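PDB 6RQA: iminosuccinate reductase from Paracoccus denitrificans, which catalyses the NADH-dependent reduction of iminosuccinate to L-aspartate, regenerating the amino donor for the first step of the beta-hydroxyaspartate cycle of glyoxylate assimilation. Local coordinates for residues I43-N57 with F310-V322. Numbering follows the deposited sequence.
Sequences IEAVFASMARRKAYN and FDGTGVGLQDLAV. With NAD (nicotinamide-adenine-dinucleotide), chain C.
The rings of Phe47 and Phe310 come at each other from opposite directions, an oblique approach with the planes 69° apart. The nearest atoms are CZ of Phe47 and CZ of Phe310, 3.8 Å apart, while one face of the Phe310 ring carries the backbone N of Gly312, set toward its rim. Obliquely to the Phe47 ring lies the amide of Gln318, with NE2 3.4 Å from Phe47 CZ. The other end of that amide turns back on its own chain: OE1 accepts the N-H of Val315 in a straight bond, the donor well above the carbonyl plane, and thereby ties the turn before helix 316-333 to its first turn. How a Rossmann-type nucleotide domain is joined to its partner domain is illustrated here, in the fold of the ornithine cyclodeaminase/mu-crystallin family: strand 307-311 belongs to the parallel sheet, strand 55-64 belongs to the mixed sheet, and just after strand 307-311 Gly312 O accepts the nicotinamide amide N7N of NAD at 2.7 Å. Across the junction, Asn57 reaches the start of helix 316-333. With CG anti to its carbonyl carbon (chi1 -58°), its OD1 takes the N-H of Leu317 at 2.9 Å, almost head-on to the C=O, while the amide lies across Val315 CB. An alanine here is likely to leave Leu317 N without this acceptor and open a gap beside Val315. Leu317 buries the most surface of the contact; its CD1 sits 3.6 Å from both Met50 CG and Ala55 CB. Further along, the segments 43-51 and 316-322 of the two helices run at 133° to each other, where Val46 CG2 meets Ala321 CB at 3.6 Å and Ile43 CD1 lies against the backbone and CB of Gln318.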
loop_
_atom_site.group_PDB
_atom_site.type_symbol
_atom_site.label_atom_id
_atom_site.label_comp_id
_atom_site.label_asym_id
_atom_site.label_seq_id
_atom_site.Cartn_x
_atom_site.Cartn_y
_atom_site.Cartn_z
ATOM N N ILE A 43 -9.320 -6.084 -19.279
ATOM C CA ILE A 43 -9.970 -4.925 -18.676
ATOM C C ILE A 43 -11.482 -5.002 -18.849
ATOM O O ILE A 43 -12.242 -4.610 -17.955
ATOM C CB ILE A 43 -9.389 -3.628 -19.268
ATOM C CG1 ILE A 43 -7.888 -3.544 -18.976
ATOM C CG2 ILE A 43 -10.108 -2.412 -18.718
ATOM C CD1 ILE A 43 -7.530 -3.806 -17.531
ATOM N N GLU A 44 -11.944 -5.507 -19.995
ATOM C CA GLU A 44 -13.379 -5.679 -20.196
ATOM C C GLU A 44 -13.972 -6.616 -19.151
ATOM O O GLU A 44 -15.029 -6.332 -18.577
ATOM C CB GLU A 44 -13.653 -6.204 -21.605
ATOM C CG GLU A 44 -15.067 -6.713 -21.819
ATOM C CD GLU A 44 -15.306 -7.180 -23.240
ATOM O OE1 GLU A 44 -15.984 -6.457 -24.001
ATOM O OE2 GLU A 44 -14.807 -8.267 -23.600
ATOM N N ALA A 45 -13.292 -7.733 -18.877
ATOM C CA ALA A 45 -13.772 -8.661 -17.862
ATOM C C ALA A 45 -13.742 -8.043 -16.471
ATOM O O ALA A 45 -14.606 -8.349 -15.642
ATOM C CB ALA A 45 -12.941 -9.944 -17.889
ATOM N N VAL A 46 -12.768 -7.173 -16.197
ATOM C CA VAL A 46 -12.660 -6.579 -14.867
ATOM C C VAL A 46 -13.783 -5.575 -14.633
ATOM O O VAL A 46 -14.295 -5.449 -13.513
ATOM C CB VAL A 46 -11.267 -5.952 -14.670
ATOM C CG1 VAL A 46 -11.370 -4.501 -14.210
ATOM C CG2 VAL A 46 -10.474 -6.763 -13.662
ATOM N N PHE A 47 -14.191 -4.851 -15.679
ATOM C CA PHE A 47 -15.333 -3.952 -15.548
ATOM C C PHE A 47 -16.604 -4.725 -15.224
ATOM O O PHE A 47 -17.428 -4.273 -14.419
ATOM C CB PHE A 47 -15.513 -3.136 -16.829
ATOM C CG PHE A 47 -14.715 -1.863 -16.854
ATOM C CD1 PHE A 47 -15.143 -0.754 -16.145
ATOM C CD2 PHE A 47 -13.547 -1.768 -17.594
ATOM C CE1 PHE A 47 -14.420 0.421 -16.164
ATOM C CE2 PHE A 47 -12.819 -0.591 -17.618
ATOM C CZ PHE A 47 -13.255 0.503 -16.903
ATOM N N ALA A 48 -16.779 -5.897 -15.836
ATOM C CA ALA A 48 -17.956 -6.710 -15.552
ATOM C C ALA A 48 -17.914 -7.269 -14.134
ATOM O O ALA A 48 -18.944 -7.319 -13.449
ATOM C CB ALA A 48 -18.072 -7.840 -16.574
ATOM N N SER A 49 -16.734 -7.689 -13.672
ATOM C CA SER A 49 -16.617 -8.228 -12.320
ATOM C C SER A 49 -16.917 -7.165 -11.272
ATOM O O SER A 49 -17.517 -7.463 -10.232
ATOM C CB SER A 49 -15.222 -8.815 -12.106
ATOM O OG SER A 49 -14.966 -9.868 -13.017
ATOM N N MET A 50 -16.506 -5.919 -11.524
ATOM C CA MET A 50 -16.812 -4.838 -10.594
ATOM C C MET A 50 -18.306 -4.544 -10.561
ATOM O O MET A 50 -18.865 -4.261 -9.495
ATOM C CB MET A 50 -16.032 -3.580 -10.970
ATOM C CG MET A 50 -14.529 -3.707 -10.824
ATOM S SD MET A 50 -13.665 -2.247 -11.435
ATOM C CE MET A 50 -14.331 -0.988 -10.349
ATOM N N ALA A 51 -18.966 -4.598 -11.720
ATOM C CA ALA A 51 -20.405 -4.359 -11.761
ATOM C C ALA A 51 -21.168 -5.473 -11.060
ATOM O O ALA A 51 -22.157 -5.214 -10.366
ATOM C CB ALA A 51 -20.874 -4.220 -13.207
ATOM N N ARG A 52 -20.727 -6.719 -11.230
ATOM C CA ARG A 52 -21.347 -7.857 -10.566
ATOM C C ARG A 52 -20.890 -8.020 -9.125
ATOM O O ARG A 52 -21.279 -8.999 -8.479
ATOM C CB ARG A 52 -21.061 -9.145 -11.344
ATOM C CG ARG A 52 -21.605 -9.156 -12.766
ATOM C CD ARG A 52 -21.552 -10.556 -13.358
ATOM N NE ARG A 52 -20.742 -10.621 -14.571
ATOM C CZ ARG A 52 -21.231 -10.532 -15.803
ATOM N NH1 ARG A 52 -22.535 -10.373 -15.992
ATOM N NH2 ARG A 52 -20.418 -10.604 -16.848
ATOM N N ARG A 53 -20.071 -7.095 -8.616
ATOM C CA ARG A 53 -19.592 -7.114 -7.233
ATOM C C ARG A 53 -18.789 -8.375 -6.921
ATOM O O ARG A 53 -18.778 -8.850 -5.783
ATOM C CB ARG A 53 -20.748 -6.953 -6.241
ATOM C CG ARG A 53 -21.513 -5.649 -6.400
ATOM C CD ARG A 53 -20.581 -4.452 -6.293
ATOM N NE ARG A 53 -21.298 -3.185 -6.418
ATOM C CZ ARG A 53 -21.425 -2.505 -7.553
ATOM N NH1 ARG A 53 -20.881 -2.965 -8.672
ATOM N NH2 ARG A 53 -22.095 -1.361 -7.570
ATOM N N LYS A 54 -18.116 -8.926 -7.928
ATOM C CA LYS A 54 -17.178 -10.023 -7.728
ATOM C C LYS A 54 -15.745 -9.538 -7.568
ATOM O O LYS A 54 -14.833 -10.364 -7.459
ATOM C CB LYS A 54 -17.256 -11.015 -8.894
ATOM C CG LYS A 54 -18.167 -12.210 -8.644
ATOM C CD LYS A 54 -19.613 -11.785 -8.444
ATOM C CE LYS A 54 -20.514 -12.985 -8.207
ATOM N NZ LYS A 54 -21.935 -12.581 -8.012
ATOM N N ALA A 55 -15.533 -8.224 -7.551
ATOM C CA ALA A 55 -14.208 -7.638 -7.428
ATOM C C ALA A 55 -14.366 -6.203 -6.953
ATOM O O ALA A 55 -15.394 -5.567 -7.201
ATOM C CB ALA A 55 -13.446 -7.688 -8.757
ATOM N N TYR A 56 -13.343 -5.701 -6.267
ATOM C CA TYR A 56 -13.397 -4.340 -5.752
ATOM C C TYR A 56 -11.981 -3.829 -5.533
ATOM O O TYR A 56 -11.034 -4.607 -5.398
ATOM C CB TYR A 56 -14.206 -4.260 -4.451
ATOM C CG TYR A 56 -13.462 -4.728 -3.219
ATOM C CD1 TYR A 56 -13.283 -6.082 -2.962
ATOM C CD2 TYR A 56 -12.952 -3.815 -2.305
ATOM C CE1 TYR A 56 -12.608 -6.512 -1.833
ATOM C CE2 TYR A 56 -12.279 -4.234 -1.175
ATOM C CZ TYR A 56 -12.108 -5.583 -0.942
ATOM O OH TYR A 56 -11.437 -6.000 0.186
ATOM N N ASN A 57 -11.858 -2.507 -5.494
ATOM C CA ASN A 57 -10.584 -1.838 -5.279
ATOM C C ASN A 57 -10.453 -1.410 -3.824
ATOM O O ASN A 57 -11.416 -0.934 -3.217
ATOM C CB ASN A 57 -10.446 -0.612 -6.185
ATOM C CG ASN A 57 -10.563 -0.957 -7.652
ATOM O OD1 ASN A 57 -9.602 -1.412 -8.273
ATOM N ND2 ASN A 57 -11.742 -0.733 -8.220
ATOM N N PHE A 310 -17.152 8.860 -20.474
ATOM C CA PHE A 310 -16.557 7.870 -19.586
ATOM C C PHE A 310 -15.436 8.539 -18.805
ATOM O O PHE A 310 -14.435 8.966 -19.390
ATOM C CB PHE A 310 -16.024 6.667 -20.360
ATOM C CG PHE A 310 -15.144 5.771 -19.538
ATOM C CD1 PHE A 310 -15.659 5.080 -18.452
ATOM C CD2 PHE A 310 -13.803 5.624 -19.844
ATOM C CE1 PHE A 310 -14.853 4.259 -17.687
ATOM C CE2 PHE A 310 -12.991 4.802 -19.086
ATOM C CZ PHE A 310 -13.516 4.118 -18.005
ATOM N N ASP A 311 -15.607 8.627 -17.484
ATOM C CA ASP A 311 -14.637 9.294 -16.615
ATOM C C ASP A 311 -13.625 8.258 -16.134
ATOM O O ASP A 311 -13.737 7.679 -15.052
ATOM C CB ASP A 311 -15.346 9.979 -15.453
ATOM C CG ASP A 311 -14.435 10.910 -14.680
ATOM O OD1 ASP A 311 -13.282 11.116 -15.111
ATOM O OD2 ASP A 311 -14.875 11.438 -13.638
ATOM N N GLY A 312 -12.614 8.027 -16.966
ATOM C CA GLY A 312 -11.568 7.080 -16.634
ATOM C C GLY A 312 -10.564 7.627 -15.640
ATOM O O GLY A 312 -9.725 8.463 -15.991
ATOM N N THR A 313 -10.640 7.162 -14.393
ATOM C CA THR A 313 -9.733 7.619 -13.349
ATOM C C THR A 313 -8.598 6.646 -13.068
ATOM O O THR A 313 -7.546 7.071 -12.578
ATOM C CB THR A 313 -10.501 7.872 -12.044
ATOM O OG1 THR A 313 -11.050 6.639 -11.562
ATOM C CG2 THR A 313 -11.628 8.864 -12.275
ATOM N N GLY A 314 -8.783 5.361 -13.362
ATOM C CA GLY A 314 -7.762 4.368 -13.093
ATOM C C GLY A 314 -7.966 3.665 -11.767
ATOM O O GLY A 314 -7.950 4.304 -10.710
ATOM N N VAL A 315 -8.164 2.350 -11.808
ATOM C CA VAL A 315 -8.357 1.552 -10.604
ATOM C C VAL A 315 -7.326 0.433 -10.583
ATOM O O VAL A 315 -6.849 -0.022 -11.629
ATOM C CB VAL A 315 -9.791 0.983 -10.508
ATOM C CG1 VAL A 315 -10.809 2.113 -10.468
ATOM C CG2 VAL A 315 -10.076 0.042 -11.666
ATOM N N GLY A 316 -6.985 -0.011 -9.372
ATOM C CA GLY A 316 -5.935 -1.003 -9.217
ATOM C C GLY A 316 -6.255 -2.342 -9.852
ATOM O O GLY A 316 -5.345 -3.067 -10.266
ATOM N N LEU A 317 -7.541 -2.697 -9.936
ATOM C CA LEU A 317 -7.910 -3.969 -10.551
ATOM C C LEU A 317 -7.495 -4.024 -12.015
ATOM O O LEU A 317 -7.156 -5.100 -12.522
ATOM C CB LEU A 317 -9.414 -4.209 -10.418
ATOM C CG LEU A 317 -9.963 -4.530 -9.024
ATOM C CD1 LEU A 317 -11.477 -4.637 -9.068
ATOM C CD2 LEU A 317 -9.353 -5.807 -8.471
ATOM N N GLN A 318 -7.518 -2.883 -12.709
ATOM C CA GLN A 318 -7.044 -2.848 -14.089
ATOM C C GLN A 318 -5.576 -3.245 -14.174
ATOM O O GLN A 318 -5.186 -4.027 -15.049
ATOM C CB GLN A 318 -7.266 -1.457 -14.682
ATOM C CG GLN A 318 -8.728 -1.085 -14.850
ATOM C CD GLN A 318 -8.928 0.401 -15.076
ATOM O OE1 GLN A 318 -8.061 1.211 -14.753
ATOM N NE2 GLN A 318 -10.078 0.766 -15.630
ATOM N N ASP A 319 -4.750 -2.721 -13.265
ATOM C CA ASP A 319 -3.349 -3.124 -13.217
ATOM C C ASP A 319 -3.211 -4.596 -12.848
ATOM O O ASP A 319 -2.391 -5.315 -13.430
ATOM C CB ASP A 319 -2.588 -2.253 -12.217
ATOM C CG ASP A 319 -2.702 -0.774 -12.525
ATOM O OD1 ASP A 319 -2.332 -0.368 -13.647
ATOM O OD2 ASP A 319 -3.171 -0.020 -11.646
ATOM N N LEU A 320 -4.009 -5.063 -11.885
ATOM C CA LEU A 320 -3.926 -6.458 -11.468
ATOM C C LEU A 320 -4.319 -7.399 -12.599
ATOM O O LEU A 320 -3.660 -8.421 -12.824
ATOM C CB LEU A 320 -4.811 -6.696 -10.244
ATOM C CG LEU A 320 -4.441 -5.953 -8.958
ATOM C CD1 LEU A 320 -5.401 -6.319 -7.837
ATOM C CD2 LEU A 320 -3.006 -6.253 -8.556
ATOM N N ALA A 321 -5.388 -7.067 -13.327
ATOM C CA ALA A 321 -5.859 -7.946 -14.391
ATOM C C ALA A 321 -4.848 -8.044 -15.523
ATOM O O ALA A 321 -4.606 -9.133 -16.055
ATOM C CB ALA A 321 -7.205 -7.456 -14.922
ATOM N N VAL A 322 -4.244 -6.918 -15.905
ATOM C CA VAL A 322 -3.308 -6.940 -17.022
ATOM C C VAL A 322 -1.971 -7.540 -16.600
ATOM O O VAL A 322 -1.241 -8.084 -17.437
ATOM C CB VAL A 322 -3.145 -5.524 -17.607
ATOM C CG1 VAL A 322 -2.289 -4.651 -16.698
ATOM C CG2 VAL A 322 -2.564 -5.586 -19.008
HETATM P PA NAD C . 2.393 13.593 -20.857
HETATM O O1A NAD C . 2.875 14.713 -19.979
HETATM O O2A NAD C . 3.133 12.674 -21.775
HETATM O O5B NAD C . 1.506 14.554 -21.998
HETATM C C5B NAD C . 0.836 15.515 -21.280
HETATM C C4B NAD C . -0.013 16.320 -22.229
HETATM O O4B NAD C . -0.826 17.189 -21.463
HETATM C C3B NAD C . 0.968 17.183 -23.017
HETATM O O3B NAD C . 1.277 16.430 -24.145
HETATM C C2B NAD C . 0.112 18.413 -23.340
HETATM O O2B NAD C . -0.639 18.241 -24.494
HETATM C C1B NAD C . -0.896 18.451 -22.122
HETATM N N9A NAD C . -0.494 19.451 -21.127
HETATM C C8A NAD C . 0.689 19.558 -20.372
HETATM N N7A NAD C . 0.690 20.614 -19.559
HETATM C C5A NAD C . -0.554 21.232 -19.784
HETATM C C6A NAD C . -1.165 22.390 -19.236
HETATM N N6A NAD C . -0.502 23.121 -18.296
HETATM N N1A NAD C . -2.417 22.775 -19.647
HETATM C C2A NAD C . -3.017 21.990 -20.596
HETATM N N3A NAD C . -2.566 20.869 -21.202
HETATM C C4A NAD C . -1.309 20.518 -20.763
HETATM O O3 NAD C . 1.348 12.939 -19.820
HETATM P PN NAD C . 0.910 11.451 -20.152
HETATM O O1N NAD C . 0.511 11.065 -21.555
HETATM O O2N NAD C . 1.720 10.713 -19.147
HETATM O O5D NAD C . -0.665 11.222 -19.352
HETATM C C5D NAD C . -1.315 12.417 -19.427
HETATM C C4D NAD C . -2.453 12.399 -18.438
HETATM O O4D NAD C . -2.978 11.055 -18.373
HETATM C C3D NAD C . -1.846 12.717 -17.039
HETATM O O3D NAD C . -2.643 13.710 -16.499
HETATM C C2D NAD C . -2.003 11.385 -16.282
HETATM O O2D NAD C . -2.395 11.527 -14.959
HETATM C C1D NAD C . -3.236 10.819 -17.026
HETATM N N1N NAD C . -3.293 9.316 -16.834
HETATM C C2N NAD C . -4.532 8.790 -16.610
HETATM C C3N NAD C . -4.668 7.415 -16.424
HETATM C C7N NAD C . -6.058 6.925 -16.187
HETATM O O7N NAD C . -6.305 5.739 -16.001
HETATM N N7N NAD C . -7.052 7.874 -16.191
HETATM C C4N NAD C . -3.539 6.598 -16.465
HETATM C C5N NAD C . -2.289 7.161 -16.693
HETATM C C6N NAD C . -2.166 8.543 -16.880
#